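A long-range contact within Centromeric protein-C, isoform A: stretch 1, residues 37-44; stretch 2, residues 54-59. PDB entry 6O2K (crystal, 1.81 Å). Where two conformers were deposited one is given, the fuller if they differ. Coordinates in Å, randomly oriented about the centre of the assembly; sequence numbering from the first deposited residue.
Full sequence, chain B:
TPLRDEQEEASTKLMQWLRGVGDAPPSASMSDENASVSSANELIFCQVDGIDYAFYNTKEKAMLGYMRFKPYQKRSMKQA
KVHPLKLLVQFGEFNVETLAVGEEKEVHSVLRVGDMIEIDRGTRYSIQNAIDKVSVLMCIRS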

# COMPACT_ATOMS: atom_id res chain seq x y z
N VAL B 37 -0.44 13.40 8.78
CA VAL B 37 -0.60 13.09 7.37
C VAL B 37 0.78 13.02 6.71
O VAL B 37 1.66 13.85 6.99
CB VAL B 37 -1.50 14.13 6.67
CG1 VAL B 37 -1.39 14.03 5.16
CG2 VAL B 37 -2.95 13.96 7.10
N SER B 38 0.97 12.01 5.86
CA SER B 38 2.10 11.93 4.93
C SER B 38 1.54 11.81 3.52
O SER B 38 1.01 10.76 3.14
CB SER B 38 3.02 10.77 5.27
OG SER B 38 3.53 10.92 6.58
N SER B 39 1.68 12.89 2.74
CA SER B 39 1.13 12.94 1.39
C SER B 39 2.10 12.33 0.39
O SER B 39 3.31 12.38 0.57
CB SER B 39 0.82 14.39 1.00
OG SER B 39 2.02 15.13 0.82
N ALA B 40 1.55 11.76 -0.69
CA ALA B 40 2.42 11.24 -1.74
C ALA B 40 3.20 12.37 -2.41
O ALA B 40 4.30 12.14 -2.92
CB ALA B 40 1.60 10.48 -2.79
N ASN B 41 2.64 13.58 -2.40
CA ASN B 41 3.33 14.74 -2.97
C ASN B 41 4.68 14.98 -2.30
O ASN B 41 5.61 15.51 -2.93
CB ASN B 41 2.41 15.96 -2.84
CG ASN B 41 3.07 17.24 -3.26
OD1 ASN B 41 3.73 17.91 -2.46
ND2 ASN B 41 2.90 17.59 -4.53
N GLU B 42 4.81 14.60 -1.04
CA GLU B 42 6.04 14.83 -0.28
C GLU B 42 7.13 13.80 -0.58
O GLU B 42 8.29 14.03 -0.22
CB GLU B 42 5.71 14.82 1.23
CG GLU B 42 6.79 15.39 2.14
CD GLU B 42 6.50 15.16 3.62
OE1 GLU B 42 5.46 14.55 3.95
OE2 GLU B 42 7.32 15.58 4.47
N LEU B 43 6.79 12.68 -1.22
CA LEU B 43 7.77 11.62 -1.46
C LEU B 43 8.88 12.12 -2.36
O LEU B 43 8.64 12.87 -3.31
CB LEU B 43 7.09 10.42 -2.12
CG LEU B 43 6.04 9.66 -1.32
CD1 LEU B 43 5.31 8.71 -2.23
CD2 LEU B 43 6.72 8.91 -0.18
N ILE B 44 10.11 11.68 -2.09
CA ILE B 44 11.25 11.95 -2.96
C ILE B 44 12.14 10.71 -2.96
O ILE B 44 12.45 10.17 -1.89
CB ILE B 44 12.04 13.21 -2.55
CG1 ILE B 44 11.22 14.48 -2.77
CG2 ILE B 44 13.35 13.30 -3.34
CD1 ILE B 44 10.88 14.76 -4.24
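Stretch 2 54-59: AFYNTK

Stretch 1 leaves a short strand at Val-37 and Ser-38, makes a 3-10 turn through residues 40 to 42, and opens out again at Leu-43 and Ile-44. Stretch 2 enters as strand at Ala-54 and Phe-55 and continues as an extended chain before turning at Asn-57. The two run in opposite senses: Ala-54 lies beside Ile-44, their CA atoms 5.5 Å apart, whereas Tyr-56 lies beside Ser-38, with CA atoms 5.9 Å apart.

Val-37 points away and takes no part. Ser-38 points toward stretch 2, and its short side chain fits between the chains where they approach: its OG lies 3.4 Å from Asn-57 O, and its CB is 3.9 Å from Tyr-56 CD1. Ser-39 points away, but its backbone O accepts the amide of Glu-42 at 3.1 Å from Glu-42 N, a bond that helps close the turn. Ala-40, with only a methyl for a side chain, leaves its CA 4.3 Å from Tyr-56 CE1. Asn-41 lies out of reach.

Glu-42 extends its chain with chi1 and chi2 both t, and its carboxylate meets an amide well suited to it: Asn-57 ND2 donates a hydrogen bond to Glu-42 OE2 at 3.3 Å. A water makes a second bridge, donating to Glu-42 OE1 at 2.9 Å while accepting from Asn-57 N at 3.2 Å.

Leu-43 sets out sideways, yet its branched end comes nearer and provides the apolar centre of the contact. Its CD2 sits over one face of the Tyr-56 ring, 4.1 Å from the centroid and 15° off the normal, a CH-pi contact; its CB lies 4.5 Å from Ala-54 CB. At Ile-44 the side chain turns away, and the backbone makes the contact, with Ile-44 O 3.5 Å from Ala-54 CB, a small methyl that fits close to the chain.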

# COMPACT_ATOMS: atom_id res chain seq x y z
N ALA B 54 11.84 5.53 -1.70
CA ALA B 54 11.16 6.71 -1.19
C ALA B 54 10.24 6.30 -0.05
O ALA B 54 9.34 5.48 -0.25
CB ALA B 54 10.38 7.42 -2.30
N PHE B 55 10.44 6.87 1.14
CA PHE B 55 9.60 6.52 2.28
C PHE B 55 8.71 7.68 2.70
O PHE B 55 9.11 8.85 2.63
CB PHE B 55 10.44 6.05 3.47
CG PHE B 55 10.91 4.64 3.34
CD1 PHE B 55 12.05 4.35 2.61
CD2 PHE B 55 10.21 3.61 3.93
CE1 PHE B 55 12.48 3.04 2.48
CE2 PHE B 55 10.64 2.30 3.80
CZ PHE B 55 11.76 2.02 3.06
N TYR B 56 7.49 7.36 3.11
CA TYR B 56 6.63 8.35 3.74
C TYR B 56 7.29 8.87 5.00
O TYR B 56 7.87 8.11 5.79
CB TYR B 56 5.26 7.75 4.08
CG TYR B 56 4.43 7.41 2.86
CD1 TYR B 56 3.66 8.39 2.23
CD2 TYR B 56 4.38 6.11 2.36
CE1 TYR B 56 2.88 8.08 1.12
CE2 TYR B 56 3.61 5.80 1.26
CZ TYR B 56 2.86 6.79 0.64
OH TYR B 56 2.09 6.49 -0.46
N ASN B 57 7.22 10.19 5.19
CA ASN B 57 7.80 10.87 6.35
C ASN B 57 6.91 10.70 7.58
O ASN B 57 6.44 11.66 8.19
CB ASN B 57 8.03 12.34 6.01
CG ASN B 57 8.94 13.02 6.99
OD1 ASN B 57 9.72 12.37 7.69
ND2 ASN B 57 8.86 14.34 7.05
N THR B 58 6.67 9.43 7.94
CA THR B 58 5.94 9.08 9.15
C THR B 58 6.80 9.36 10.38
O THR B 58 7.99 9.64 10.30
CB THR B 58 5.53 7.60 9.13
OG1 THR B 58 6.70 6.77 9.02
CG2 THR B 58 4.60 7.30 7.97
N LYS B 59 6.17 9.22 11.55
CA LYS B 59 6.87 9.54 12.80
C LYS B 59 8.06 8.61 13.03
O LYS B 59 9.10 9.06 13.54
CB LYS B 59 5.89 9.48 13.97
CG LYS B 59 4.83 10.57 13.93
CD LYS B 59 4.24 10.87 15.31
CE LYS B 59 5.17 10.44 16.44
NZ LYS B 59 5.15 11.40 17.59
O HOH W 1 5.53 11.82 3.09